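Local structure of Asp/Glu-specific dipeptidyl-peptidase (Flavobacterium psychrophilum, 5JXF) at residues K247-A252 against P260-H265; G322-R325 against I330-Q333; Y705-V710 against H718-M723. The protein removes dipeptides from the N-terminus of oligopeptides as a serine peptidase of family S46, cutting strictly after aspartate or glutamate. All blocks are in the same frame, centred on the assembly; numbering follows the deposited sequence.

Interaction 1: K247-A252 against P260-H265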
ATOM      1  N   LYS A 247     -38.672 -31.489  20.035  1.00 53.59           N
ATOM      2  CA  LYS A 247     -38.413 -32.919  20.185  1.00 51.26           C
ATOM      3  C   LYS A 247     -38.666 -33.718  18.904  1.00 46.89           C
ATOM      4  O   LYS A 247     -38.318 -34.890  18.818  1.00 60.15           O
ATOM      5  CB  LYS A 247     -39.214 -33.482  21.366  1.00 54.61           C
ATOM      6  CG  LYS A 247     -38.511 -33.204  22.710  1.00 64.94           C
ATOM      7  CD  LYS A 247     -39.062 -34.029  23.866  1.00 69.71           C
ATOM      8  N   ASN A 248     -39.226 -33.064  17.895  1.00 48.19           N
ATOM      9  CA  ASN A 248     -39.416 -33.682  16.590  1.00 45.13           C
ATOM     10  C   ASN A 248     -38.385 -33.241  15.565  1.00 43.75           C
ATOM     11  O   ASN A 248     -38.601 -33.366  14.360  1.00 42.57           O
ATOM     12  CB  ASN A 248     -40.821 -33.383  16.087  1.00 45.22           C
ATOM     13  CG  ASN A 248     -41.881 -33.982  16.993  1.00 53.66           C
ATOM     14  OD1 ASN A 248     -41.704 -35.069  17.538  1.00 58.16           O
ATOM     15  ND2 ASN A 248     -42.962 -33.256  17.192  1.00 53.91           N
ATOM     16  N   ASN A 249     -37.255 -32.728  16.054  1.00 46.69           N
ATOM     17  CA  ASN A 249     -36.203 -32.217  15.187  1.00 38.13           C
ATOM     18  C   ASN A 249     -36.714 -31.161  14.211  1.00 41.87           C
ATOM     19  O   ASN A 249     -36.288 -31.094  13.055  1.00 44.91           O
ATOM     20  CB  ASN A 249     -35.544 -33.358  14.421  1.00 41.31           C
ATOM     21  CG  ASN A 249     -34.110 -33.036  14.021  1.00 43.24           C
ATOM     22  OD1 ASN A 249     -33.364 -32.453  14.805  1.00 40.74           O
ATOM     23  ND2 ASN A 249     -33.728 -33.402  12.796  1.00 40.60           N
ATOM     24  N   HIS A 250     -37.642 -30.338  14.685  1.00 38.83           N
ATOM     25  CA  HIS A 250     -38.352 -29.375  13.856  1.00 37.67           C
ATOM     26  C   HIS A 250     -38.144 -27.972  14.405  1.00 38.72           C
ATOM     27  O   HIS A 250     -37.849 -27.816  15.590  1.00 45.74           O
ATOM     28  CB  HIS A 250     -39.865 -29.697  13.820  1.00 45.90           C
ATOM     29  CG  HIS A 250     -40.211 -30.895  13.003  1.00 45.61           C
ATOM     30  ND1 HIS A 250     -41.419 -31.553  13.121  1.00 49.58           N
ATOM     31  CD2 HIS A 250     -39.514 -31.562  12.054  1.00 46.94           C
ATOM     32  CE1 HIS A 250     -41.448 -32.571  12.282  1.00 46.57           C
ATOM     33  NE2 HIS A 250     -40.307 -32.591  11.610  1.00 49.55           N
ATOM     34  N   PRO A 251     -38.333 -26.951  13.560  1.00 41.48           N
ATOM     35  CA  PRO A 251     -38.255 -25.558  14.010  1.00 45.82           C
ATOM     36  C   PRO A 251     -39.132 -25.263  15.216  1.00 51.37           C
ATOM     37  O   PRO A 251     -40.272 -25.710  15.309  1.00 52.83           O
ATOM     38  CB  PRO A 251     -38.739 -24.776  12.792  1.00 44.69           C
ATOM     39  CG  PRO A 251     -38.354 -25.609  11.644  1.00 40.44           C
ATOM     40  CD  PRO A 251     -38.553 -27.034  12.103  1.00 43.00           C
ATOM     41  N   ALA A 252     -38.572 -24.506  16.142  1.00 53.37           N
ATOM     42  CA  ALA A 252     -39.273 -24.085  17.336  1.00 54.43           C
ATOM     43  C   ALA A 252     -38.736 -22.735  17.795  1.00 61.25           C
ATOM     44  O   ALA A 252     -37.527 -22.471  17.736  1.00 64.64           O
ATOM     45  CB  ALA A 252     -39.120 -25.112  18.426  1.00 51.47           C
ATOM     46  N   PRO A 260     -30.488 -29.717  20.553  1.00 51.88           N
ATOM     47  CA  PRO A 260     -29.709 -29.549  19.324  1.00 50.17           C
ATOM     48  C   PRO A 260     -30.353 -30.192  18.106  1.00 50.91           C
ATOM     49  O   PRO A 260     -30.762 -31.353  18.136  1.00 47.90           O
ATOM     50  CB  PRO A 260     -28.388 -30.247  19.655  1.00 39.49           C
ATOM     51  CG  PRO A 260     -28.221 -29.995  21.097  1.00 42.06           C
ATOM     52  CD  PRO A 260     -29.614 -30.037  21.698  1.00 47.78           C
ATOM     53  N   TYR A 261     -30.421 -29.418  17.037  1.00 47.49           N
ATOM     54  CA  TYR A 261     -30.927 -29.885  15.773  1.00 48.91           C
ATOM     55  C   TYR A 261     -29.998 -30.896  15.158  1.00 54.91           C
ATOM     56  O   TYR A 261     -28.778 -30.671  15.087  1.00 48.95           O
ATOM     57  CB  TYR A 261     -31.093 -28.712  14.833  1.00 34.52           C
ATOM     58  CG  TYR A 261     -31.318 -29.086  13.397  1.00 42.20           C
ATOM     59  CD1 TYR A 261     -32.501 -29.729  12.999  1.00 44.67           C
ATOM     60  CD2 TYR A 261     -30.379 -28.742  12.422  1.00 41.65           C
ATOM     61  CE1 TYR A 261     -32.726 -30.054  11.682  1.00 41.46           C
ATOM     62  CE2 TYR A 261     -30.587 -29.054  11.106  1.00 43.07           C
ATOM     63  CZ  TYR A 261     -31.765 -29.716  10.737  1.00 48.24           C
ATOM     64  OH  TYR A 261     -31.963 -30.015   9.419  1.00 47.99           O
ATOM     65  N   ILE A 262     -30.563 -32.010  14.708  1.00 47.62           N
ATOM     66  CA  ILE A 262     -29.757 -33.019  14.033  1.00 37.67           C
ATOM     67  C   ILE A 262     -29.921 -32.854  12.529  1.00 43.14           C
ATOM     68  O   ILE A 262     -31.025 -32.993  11.986  1.00 40.41           O
ATOM     69  CB  ILE A 262     -30.141 -34.456  14.488  1.00 50.87           C
ATOM     70  CG1 ILE A 262     -29.974 -34.581  16.009  1.00 39.25           C
ATOM     71  CG2 ILE A 262     -29.323 -35.508  13.709  1.00 33.88           C
ATOM     72  CD1 ILE A 262     -30.603 -35.837  16.599  1.00 52.85           C
ATOM     73  N   PRO A 263     -28.821 -32.515  11.840  1.00 35.34           N
ATOM     74  CA  PRO A 263     -28.962 -32.221  10.414  1.00 32.06           C
ATOM     75  C   PRO A 263     -28.988 -33.460   9.529  1.00 36.05           C
ATOM     76  O   PRO A 263     -28.571 -34.542   9.941  1.00 41.07           O
ATOM     77  CB  PRO A 263     -27.712 -31.382  10.108  1.00 34.26           C
ATOM     78  CG  PRO A 263     -26.682 -31.898  11.085  1.00 35.34           C
ATOM     79  CD  PRO A 263     -27.460 -32.247  12.346  1.00 32.38           C
ATOM     80  N   LYS A 264     -29.470 -33.280   8.306  1.00 36.43           N
ATOM     81  CA  LYS A 264     -29.413 -34.313   7.288  1.00 43.65           C
ATOM     82  C   LYS A 264     -28.004 -34.555   6.759  1.00 43.75           C
ATOM     83  O   LYS A 264     -27.709 -35.633   6.231  1.00 39.82           O
ATOM     84  CB  LYS A 264     -30.352 -33.945   6.143  1.00 47.80           C
ATOM     85  CG  LYS A 264     -31.772 -33.704   6.625  1.00 47.21           C
ATOM     86  CD  LYS A 264     -32.657 -33.129   5.536  1.00 56.29           C
ATOM     87  CE  LYS A 264     -34.104 -32.974   6.010  1.00 51.93           C
ATOM     88  NZ  LYS A 264     -34.774 -31.948   5.177  1.00 74.92           N
ATOM     89  N   HIS A 265     -27.134 -33.556   6.906  1.00 39.83           N
ATOM     90  CA  HIS A 265     -25.765 -33.655   6.423  1.00 37.97           C
ATOM     91  C   HIS A 265     -24.929 -32.570   7.096  1.00 45.00           C
ATOM     92  O   HIS A 265     -25.424 -31.481   7.390  1.00 39.22           O
ATOM     93  CB  HIS A 265     -25.694 -33.499   4.893  1.00 44.96           C
ATOM     94  CG  HIS A 265     -24.316 -33.678   4.323  1.00 48.77           C
ATOM     95  ND1 HIS A 265     -23.706 -34.909   4.222  1.00 48.14           N
ATOM     96  CD2 HIS A 265     -23.433 -32.782   3.818  1.00 50.38           C
ATOM     97  CE1 HIS A 265     -22.503 -34.764   3.690  1.00 42.58           C
ATOM     98  NE2 HIS A 265     -22.317 -33.485   3.428  1.00 38.87           N
TER
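Asn-249 reaches across to the backbone of Ile-262 and grips both of its polar atoms with one side-chain amide. The two segments extend from a β-hairpin, in which strand 239-245 runs antiparallel to strand 259-260; 247-252 lies in the connecting loop and 260-265 runs off the second strand. Ile-262 N donates to OD1 of Asn-249 at 2.8 Å, with an N-H...O angle of 172°. In return, Asn-249 ND2 donates to Ile-262 O at 2.9 Å, again almost straight. Each donor sits in the carbonyl plane of its acceptor, on a lone pair, and Ile-262 O also lies close to the amide plane of Asn-249, so the amide pairs with one residue's N-H and C=O much as a neighbouring strand would. The pair of bonds fixes the rotation of the amide and assigns its oxygen and nitrogen without ambiguity. CG of Asn-249 stands anti to the backbone nitrogen (chi1 -154°), which carries the amide across to the other segment.

With an alanine here, Ile-262 N and O would probably both lose their side-chain partner, and the loop would be tied less firmly to the 260-265 segment.

The Asn-249 side chain runs across that of Tyr-261, with amide and ring planes 15° apart. OD1 of Asn-249 comes to 3.4 Å from CD1 of Tyr-261, and ND2 to 3.7 Å from CE1. Phe-206 and Phe-140 meet the same ring, which is buried, whereas Ile-262 is exposed; the amide thus bridges the border between interior and surface. Within the loop, Asn-246 OD1 accepts from the backbone N of both Asn-248 and His-250, and the Tyr-261 backbone hydrogen-bonds with that of Val-243. Asn-249 O lies in the tyrosine ring plane at its edge, 4.0 Å from CE1 of Tyr-261.

Interaction 2: G322-R325 against I330-Q333; sequences GFMR and IKIQ
Phe-323 and Met-324 close on Ile-330 and Lys-331 where the backbones come very near: the CA atoms of Met-324 and Lys-331 are 4.5 Å apart. On the tight side, CG2 of Ile-330 fits against CB of Phe-323 at 3.9 Å and also approaches the backbone O of the same residue. This branch stands anti to the backbone N of Ile-330, whose side chain sets out toward the other helix. The aromatic ring itself leads away, so the closest touch is at CB, with CD1 of Ile-330 only obliquely beside the ring. Met-324, buried, lays its CG 4.2 Å from CG2 of Ile-330. The root of Lys-331 is equally close, its CB 3.8 Å from Met-324 O.

The segments belong to consecutive helices, 295-325 and 328-357, that meet at a sharp turn of the chain in the helical domain of this S46 peptidase. The second helix also carries Ala-339 and Asn-343, which line the pocket of the bound arginine, and the Met-324 side chain is about 10 Å from that ligand. Thr-461 and Val-462 of helix 460-477 touch Phe-323.

The contact loosens beyond CG of Lys-331, which still meets CE of Met-324 at 4.1 Å because the methionine chain bends at its last torsion (chi3 67°) and lies roughly perpendicular to the lysine chain. From there the partly exposed lysine runs on, extended, away from the 322-325 segment. Lys-331 and exposed Arg-325 both make cation-pi contacts with Tyr-621, and NH1 of Arg-325 forms a salt bridge with Asp-321.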
ATOM      1  N   GLY A 322     -14.350   9.208  15.425  1.00 75.61           N
ATOM      2  CA  GLY A 322     -13.814  10.056  16.478  1.00 81.20           C
ATOM      3  C   GLY A 322     -14.310   9.677  17.863  1.00 80.75           C
ATOM      4  O   GLY A 322     -13.517   9.438  18.772  1.00 79.66           O
ATOM      5  N   PHE A 323     -15.627   9.611  18.024  1.00 77.13           N
ATOM      6  CA  PHE A 323     -16.219   9.293  19.321  1.00 80.59           C
ATOM      7  C   PHE A 323     -15.912   7.872  19.792  1.00 80.46           C
ATOM      8  O   PHE A 323     -15.828   7.617  20.995  1.00 77.22           O
ATOM      9  CB  PHE A 323     -17.734   9.490  19.282  1.00 76.67           C
ATOM     10  CG  PHE A 323     -18.163  10.927  19.299  1.00 80.26           C
ATOM     11  CD1 PHE A 323     -18.362  11.619  18.118  1.00 81.33           C
ATOM     12  CD2 PHE A 323     -18.371  11.583  20.502  1.00 79.21           C
ATOM     13  CE1 PHE A 323     -18.764  12.937  18.135  1.00 85.78           C
ATOM     14  CE2 PHE A 323     -18.771  12.901  20.526  1.00 79.73           C
ATOM     15  CZ  PHE A 323     -18.965  13.581  19.342  1.00 84.43           C
ATOM     16  N   MET A 324     -15.753   6.950  18.848  1.00 78.43           N
ATOM     17  CA  MET A 324     -15.536   5.547  19.187  1.00 71.09           C
ATOM     18  C   MET A 324     -14.078   5.243  19.564  1.00 71.12           C
ATOM     19  O   MET A 324     -13.817   4.328  20.341  1.00 64.42           O
ATOM     20  CB  MET A 324     -15.965   4.653  18.029  1.00 63.93           C
ATOM     21  CG  MET A 324     -17.432   4.788  17.664  1.00 63.83           C
ATOM     22  SD  MET A 324     -17.783   4.065  16.051  1.00 64.54           S
ATOM     23  CE  MET A 324     -17.507   2.341  16.400  1.00 52.83           C
ATOM     24  N   ARG A 325     -13.130   5.992  19.010  1.00 69.86           N
ATOM     25  CA  ARG A 325     -11.723   5.794  19.375  1.00 70.53           C
ATOM     26  C   ARG A 325     -11.426   6.423  20.736  1.00 74.82           C
ATOM     27  O   ARG A 325     -10.383   6.171  21.334  1.00 87.99           O
ATOM     28  CB  ARG A 325     -10.792   6.375  18.303  1.00 71.74           C
ATOM     29  CG  ARG A 325     -10.935   5.726  16.932  1.00 67.68           C
ATOM     30  CD  ARG A 325     -10.173   6.493  15.852  1.00 72.47           C
ATOM     31  NE  ARG A 325      -8.805   6.019  15.695  1.00 85.48           N
ATOM     32  CZ  ARG A 325      -8.378   5.290  14.668  1.00 83.06           C
ATOM     33  NH1 ARG A 325      -9.209   4.968  13.693  1.00 73.93           N
ATOM     34  NH2 ARG A 325      -7.110   4.901  14.608  1.00 92.51           N
ATOM     35  N   ILE A 330     -19.190   4.000  23.791  1.00 68.94           N
ATOM     36  CA  ILE A 330     -19.722   4.496  22.526  1.00 70.42           C
ATOM     37  C   ILE A 330     -19.329   3.539  21.393  1.00 70.30           C
ATOM     38  O   ILE A 330     -20.079   3.361  20.428  1.00 73.46           O
ATOM     39  CB  ILE A 330     -19.224   5.937  22.235  1.00 77.94           C
ATOM     40  CG1 ILE A 330     -19.799   6.913  23.263  1.00 76.95           C
ATOM     41  CG2 ILE A 330     -19.601   6.390  20.832  1.00 72.24           C
ATOM     42  CD1 ILE A 330     -19.515   8.367  22.962  1.00 73.13           C
ATOM     43  N   LYS A 331     -18.170   2.898  21.525  1.00 69.09           N
ATOM     44  CA  LYS A 331     -17.762   1.877  20.562  1.00 71.15           C
ATOM     45  C   LYS A 331     -18.666   0.633  20.608  1.00 67.08           C
ATOM     46  O   LYS A 331     -18.930   0.015  19.578  1.00 60.60           O
ATOM     47  CB  LYS A 331     -16.305   1.463  20.786  1.00 70.55           C
ATOM     48  CG  LYS A 331     -15.729   0.646  19.638  1.00 69.38           C
ATOM     49  CD  LYS A 331     -14.335   0.114  19.934  1.00 69.58           C
ATOM     50  CE  LYS A 331     -13.713  -0.461  18.672  1.00 71.05           C
ATOM     51  NZ  LYS A 331     -12.364  -1.047  18.921  1.00 70.38           N
ATOM     52  N   ILE A 332     -19.127   0.260  21.796  1.00 63.92           N
ATOM     53  CA  ILE A 332     -20.023  -0.889  21.929  1.00 65.48           C
ATOM     54  C   ILE A 332     -21.400  -0.537  21.351  1.00 64.11           C
ATOM     55  O   ILE A 332     -22.083  -1.381  20.773  1.00 67.46           O
ATOM     56  CB  ILE A 332     -20.162  -1.336  23.403  1.00 67.50           C
ATOM     57  CG1 ILE A 332     -18.830  -1.846  23.938  1.00 70.48           C
ATOM     58  CG2 ILE A 332     -21.218  -2.420  23.551  1.00 78.06           C
ATOM     59  CD1 ILE A 332     -18.909  -2.334  25.355  1.00 69.67           C
ATOM     60  N   GLN A 333     -21.789   0.725  21.506  1.00 64.99           N
ATOM     61  CA  GLN A 333     -23.024   1.237  20.934  1.00 71.82           C
ATOM     62  C   GLN A 333     -23.017   1.242  19.408  1.00 70.09           C
ATOM     63  O   GLN A 333     -24.030   0.916  18.769  1.00 66.18           O
ATOM     64  CB  GLN A 333     -23.293   2.655  21.428  1.00 74.60           C
ATOM     65  CG  GLN A 333     -23.893   2.746  22.807  1.00 76.01           C
ATOM     66  CD  GLN A 333     -24.325   4.156  23.137  1.00 80.34           C
ATOM     67  OE1 GLN A 333     -23.620   5.124  22.832  1.00 81.30           O
ATOM     68  NE2 GLN A 333     -25.494   4.286  23.756  1.00 79.80           N
TER

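Interaction 3: Y705-V710 against H718-M723; sequences YVLFIV and HLINEM
Beside the contact of Leu-707 and Val-710 with Leu-719, Ile-720 and Met-723, two rings each have one face covered by a residue of their own segment. CG1 of Ile-709 lies 3.9 Å above one face of the Tyr-705 ring, displaced from its centre; CG of Leu-719 lies 3.6 Å above a face of the His-718 ring, likewise displaced. NE2 of His-718 is hydrogen-bonded to Ala-124 O.

Helix 703-713 and the short, weakly bonded helix 717-721 pack roughly antiparallel, hairpin-like, after strand 698-702 near the C-terminus. CD2 of Leu-707 meets SD of Met-723 at 3.5 Å, with CE of the methionine also close, as the two side chains run antiparallel alongside each other. CG1 of Val-710, anti to its own backbone nitrogen (chi1 174°), touches CG1 of Ile-720 at 4.0 Å and lies 4.4 Å from CB of Leu-719. The tip of that isoleucine, CD1, approaches Leu-707 O at 3.8 Å. Met-240 of strand 239-245 touches both Val-710 and Met-723.

All five touching residues are buried, and their side chains meet through carbon and thioether sulfur alone, consistent with the two segments being held to each other mainly by shape and exclusion of water.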
ATOM      1  N   TYR A 705      -6.789 -22.325  10.405  1.00 40.01           N
ATOM      2  CA  TYR A 705      -6.728 -21.163  11.307  1.00 37.63           C
ATOM      3  C   TYR A 705      -7.962 -21.056  12.203  1.00 47.46           C
ATOM      4  O   TYR A 705      -7.850 -20.705  13.383  1.00 48.31           O
ATOM      5  CB  TYR A 705      -6.561 -19.872  10.501  1.00 38.80           C
ATOM      6  CG  TYR A 705      -6.252 -18.659  11.361  1.00 47.42           C
ATOM      7  CD1 TYR A 705      -5.196 -18.679  12.265  1.00 60.32           C
ATOM      8  CD2 TYR A 705      -6.986 -17.495  11.243  1.00 45.96           C
ATOM      9  CE1 TYR A 705      -4.905 -17.587  13.049  1.00 56.20           C
ATOM     10  CE2 TYR A 705      -6.701 -16.394  12.016  1.00 47.27           C
ATOM     11  CZ  TYR A 705      -5.657 -16.448  12.914  1.00 49.97           C
ATOM     12  OH  TYR A 705      -5.392 -15.360  13.689  1.00 50.70           O
ATOM     13  N   VAL A 706      -9.144 -21.335  11.635  1.00 39.72           N
ATOM     14  CA  VAL A 706     -10.358 -21.374  12.445  1.00 46.27           C
ATOM     15  C   VAL A 706     -10.199 -22.341  13.614  1.00 45.41           C
ATOM     16  O   VAL A 706     -10.387 -21.972  14.780  1.00 45.45           O
ATOM     17  CB  VAL A 706     -11.583 -21.787  11.608  1.00 43.98           C
ATOM     18  CG1 VAL A 706     -12.817 -21.934  12.500  1.00 44.06           C
ATOM     19  CG2 VAL A 706     -11.817 -20.768  10.503  1.00 41.06           C
ATOM     20  N   LEU A 707      -9.819 -23.574  13.308  1.00 49.32           N
ATOM     21  CA  LEU A 707      -9.702 -24.590  14.352  1.00 53.90           C
ATOM     22  C   LEU A 707      -8.593 -24.238  15.353  1.00 54.22           C
ATOM     23  O   LEU A 707      -8.771 -24.381  16.566  1.00 52.97           O
ATOM     24  CB  LEU A 707      -9.455 -25.966  13.733  1.00 55.32           C
ATOM     25  CG  LEU A 707     -10.488 -26.514  12.742  1.00 54.77           C
ATOM     26  CD1 LEU A 707      -9.991 -27.829  12.166  1.00 60.21           C
ATOM     27  CD2 LEU A 707     -11.867 -26.698  13.387  1.00 52.88           C
ATOM     28  N   PHE A 708      -7.464 -23.756  14.844  1.00 44.31           N
ATOM     29  CA  PHE A 708      -6.400 -23.222  15.700  1.00 47.51           C
ATOM     30  C   PHE A 708      -6.936 -22.191  16.704  1.00 44.32           C
ATOM     31  O   PHE A 708      -6.602 -22.226  17.886  1.00 43.28           O
ATOM     32  CB  PHE A 708      -5.288 -22.584  14.852  1.00 43.51           C
ATOM     33  CG  PHE A 708      -4.216 -21.910  15.660  1.00 50.24           C
ATOM     34  CD1 PHE A 708      -3.150 -22.641  16.182  1.00 56.08           C
ATOM     35  CD2 PHE A 708      -4.261 -20.547  15.894  1.00 52.09           C
ATOM     36  CE1 PHE A 708      -2.155 -22.017  16.931  1.00 53.51           C
ATOM     37  CE2 PHE A 708      -3.262 -19.916  16.631  1.00 52.74           C
ATOM     38  CZ  PHE A 708      -2.207 -20.654  17.157  1.00 50.16           C
ATOM     39  N   ILE A 709      -7.775 -21.277  16.238  1.00 44.97           N
ATOM     40  CA  ILE A 709      -8.255 -20.239  17.128  1.00 51.80           C
ATOM     41  C   ILE A 709      -9.235 -20.837  18.155  1.00 62.29           C
ATOM     42  O   ILE A 709      -9.144 -20.550  19.348  1.00 65.77           O
ATOM     43  CB  ILE A 709      -8.912 -19.112  16.344  1.00 47.92           C
ATOM     44  CG1 ILE A 709      -7.850 -18.356  15.546  1.00 48.66           C
ATOM     45  CG2 ILE A 709      -9.642 -18.163  17.280  1.00 45.20           C
ATOM     46  CD1 ILE A 709      -6.932 -17.510  16.431  1.00 47.74           C
ATOM     47  N   VAL A 710     -10.150 -21.684  17.691  1.00 55.59           N
ATOM     48  CA  VAL A 710     -11.061 -22.388  18.589  1.00 52.01           C
ATOM     49  C   VAL A 710     -10.290 -23.166  19.665  1.00 57.85           C
ATOM     50  O   VAL A 710     -10.637 -23.176  20.863  1.00 59.58           O
ATOM     51  CB  VAL A 710     -11.960 -23.367  17.799  1.00 42.55           C
ATOM     52  CG1 VAL A 710     -12.796 -24.194  18.755  1.00 47.88           C
ATOM     53  CG2 VAL A 710     -12.819 -22.602  16.797  1.00 41.19           C
ATOM     54  N   HIS A 718     -13.603 -28.840  22.969  1.00 59.29           N
ATOM     55  CA  HIS A 718     -14.838 -29.629  23.025  1.00 63.86           C
ATOM     56  C   HIS A 718     -15.701 -29.384  21.784  1.00 56.20           C
ATOM     57  O   HIS A 718     -16.368 -30.293  21.307  1.00 56.52           O
ATOM     58  CB  HIS A 718     -15.637 -29.322  24.298  1.00 65.26           C
ATOM     59  CG  HIS A 718     -16.105 -27.903  24.391  1.00 70.81           C
ATOM     60  ND1 HIS A 718     -15.247 -26.850  24.625  1.00 72.24           N
ATOM     61  CD2 HIS A 718     -17.343 -27.362  24.273  1.00 69.76           C
ATOM     62  CE1 HIS A 718     -15.936 -25.722  24.650  1.00 73.07           C
ATOM     63  NE2 HIS A 718     -17.210 -26.004  24.438  1.00 73.16           N
ATOM     64  N   LEU A 719     -15.656 -28.170  21.236  1.00 51.40           N
ATOM     65  CA  LEU A 719     -16.392 -27.903  20.008  1.00 53.78           C
ATOM     66  C   LEU A 719     -15.765 -28.657  18.844  1.00 64.72           C
ATOM     67  O   LEU A 719     -16.462 -29.070  17.915  1.00 66.13           O
ATOM     68  CB  LEU A 719     -16.445 -26.414  19.712  1.00 53.59           C
ATOM     69  CG  LEU A 719     -17.039 -25.597  20.853  1.00 58.81           C
ATOM     70  CD1 LEU A 719     -16.925 -24.113  20.525  1.00 61.11           C
ATOM     71  CD2 LEU A 719     -18.497 -26.004  21.111  1.00 61.98           C
ATOM     72  N   ILE A 720     -14.454 -28.863  18.905  1.00 60.47           N
ATOM     73  CA  ILE A 720     -13.775 -29.596  17.848  1.00 53.65           C
ATOM     74  C   ILE A 720     -14.114 -31.081  17.888  1.00 51.63           C
ATOM     75  O   ILE A 720     -14.285 -31.714  16.847  1.00 65.99           O
ATOM     76  CB  ILE A 720     -12.253 -29.424  17.940  1.00 64.09           C
ATOM     77  CG1 ILE A 720     -11.900 -27.942  17.820  1.00 65.13           C
ATOM     78  CG2 ILE A 720     -11.549 -30.261  16.871  1.00 63.19           C
ATOM     79  CD1 ILE A 720     -10.461 -27.693  17.518  1.00 67.02           C
ATOM     80  N   ASN A 721     -14.215 -31.632  19.091  1.00 53.74           N
ATOM     81  CA  ASN A 721     -14.521 -33.049  19.260  1.00 53.56           C
ATOM     82  C   ASN A 721     -15.838 -33.406  18.579  1.00 57.51           C
ATOM     83  O   ASN A 721     -16.072 -34.558  18.215  1.00 57.76           O
ATOM     84  CB  ASN A 721     -14.568 -33.419  20.749  1.00 54.13           C
ATOM     85  CG  ASN A 721     -13.194 -33.343  21.416  1.00 66.22           C
ATOM     86  OD1 ASN A 721     -12.165 -33.522  20.762  1.00 74.61           O
ATOM     87  ND2 ASN A 721     -13.177 -33.093  22.723  1.00 63.43           N
ATOM     88  N   GLU A 722     -16.669 -32.383  18.400  1.00 52.17           N
ATOM     89  CA  GLU A 722     -17.977 -32.478  17.760  1.00 57.37           C
ATOM     90  C   GLU A 722     -17.838 -32.639  16.247  1.00 56.82           C
ATOM     91  O   GLU A 722     -18.739 -33.134  15.587  1.00 52.37           O
ATOM     92  CB  GLU A 722     -18.780 -31.217  18.081  1.00 57.40           C
ATOM     93  CG  GLU A 722     -20.245 -31.368  18.221  1.00 72.63           C
ATOM     94  CD  GLU A 722     -20.899 -30.043  18.569  1.00 75.40           C
ATOM     95  OE1 GLU A 722     -20.442 -29.381  19.522  1.00 74.97           O
ATOM     96  OE2 GLU A 722     -21.851 -29.652  17.862  1.00 75.94           O
ATOM     97  N   MET A 723     -16.712 -32.205  15.691  1.00 45.05           N
ATOM     98  CA  MET A 723     -16.587 -32.205  14.234  1.00 41.22           C
ATOM     99  C   MET A 723     -15.999 -33.517  13.724  1.00 46.44           C
ATOM    100  O   MET A 723     -15.520 -34.333  14.492  1.00 47.92           O
ATOM    101  CB  MET A 723     -15.734 -31.034  13.767  1.00 43.72           C
ATOM    102  CG  MET A 723     -16.173 -29.675  14.303  1.00 47.44           C
ATOM    103  SD  MET A 723     -14.890 -28.452  13.959  1.00 55.71           S
ATOM    104  CE  MET A 723     -15.194 -27.275  15.273  1.00 40.64           C
TER

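Along the chain the three contacts follow in series, each closing before the next opens. Interactions 1 and 3 are neighbours in space, their centres 22 Å apart and nearest atoms about 7 Å apart. Both lean on strand 239-245: Tyr-261 on Val-243, Val-710 and Met-723 on Met-240. Just beyond them, strands 269-270 and 725-726 pair in parallel, linking the chain's C-terminal end to the segment just after 260-265. Interaction 2 stands apart, its centre 40 Å from interaction 1 and 32 Å from interaction 3. Interactions 1 and 3 thus lie in the β-rich part that holds the probable charge-relay residues; interaction 2 lies where two helices meet, the second carrying Ala-339 and Asn-343 of the arginine pocket.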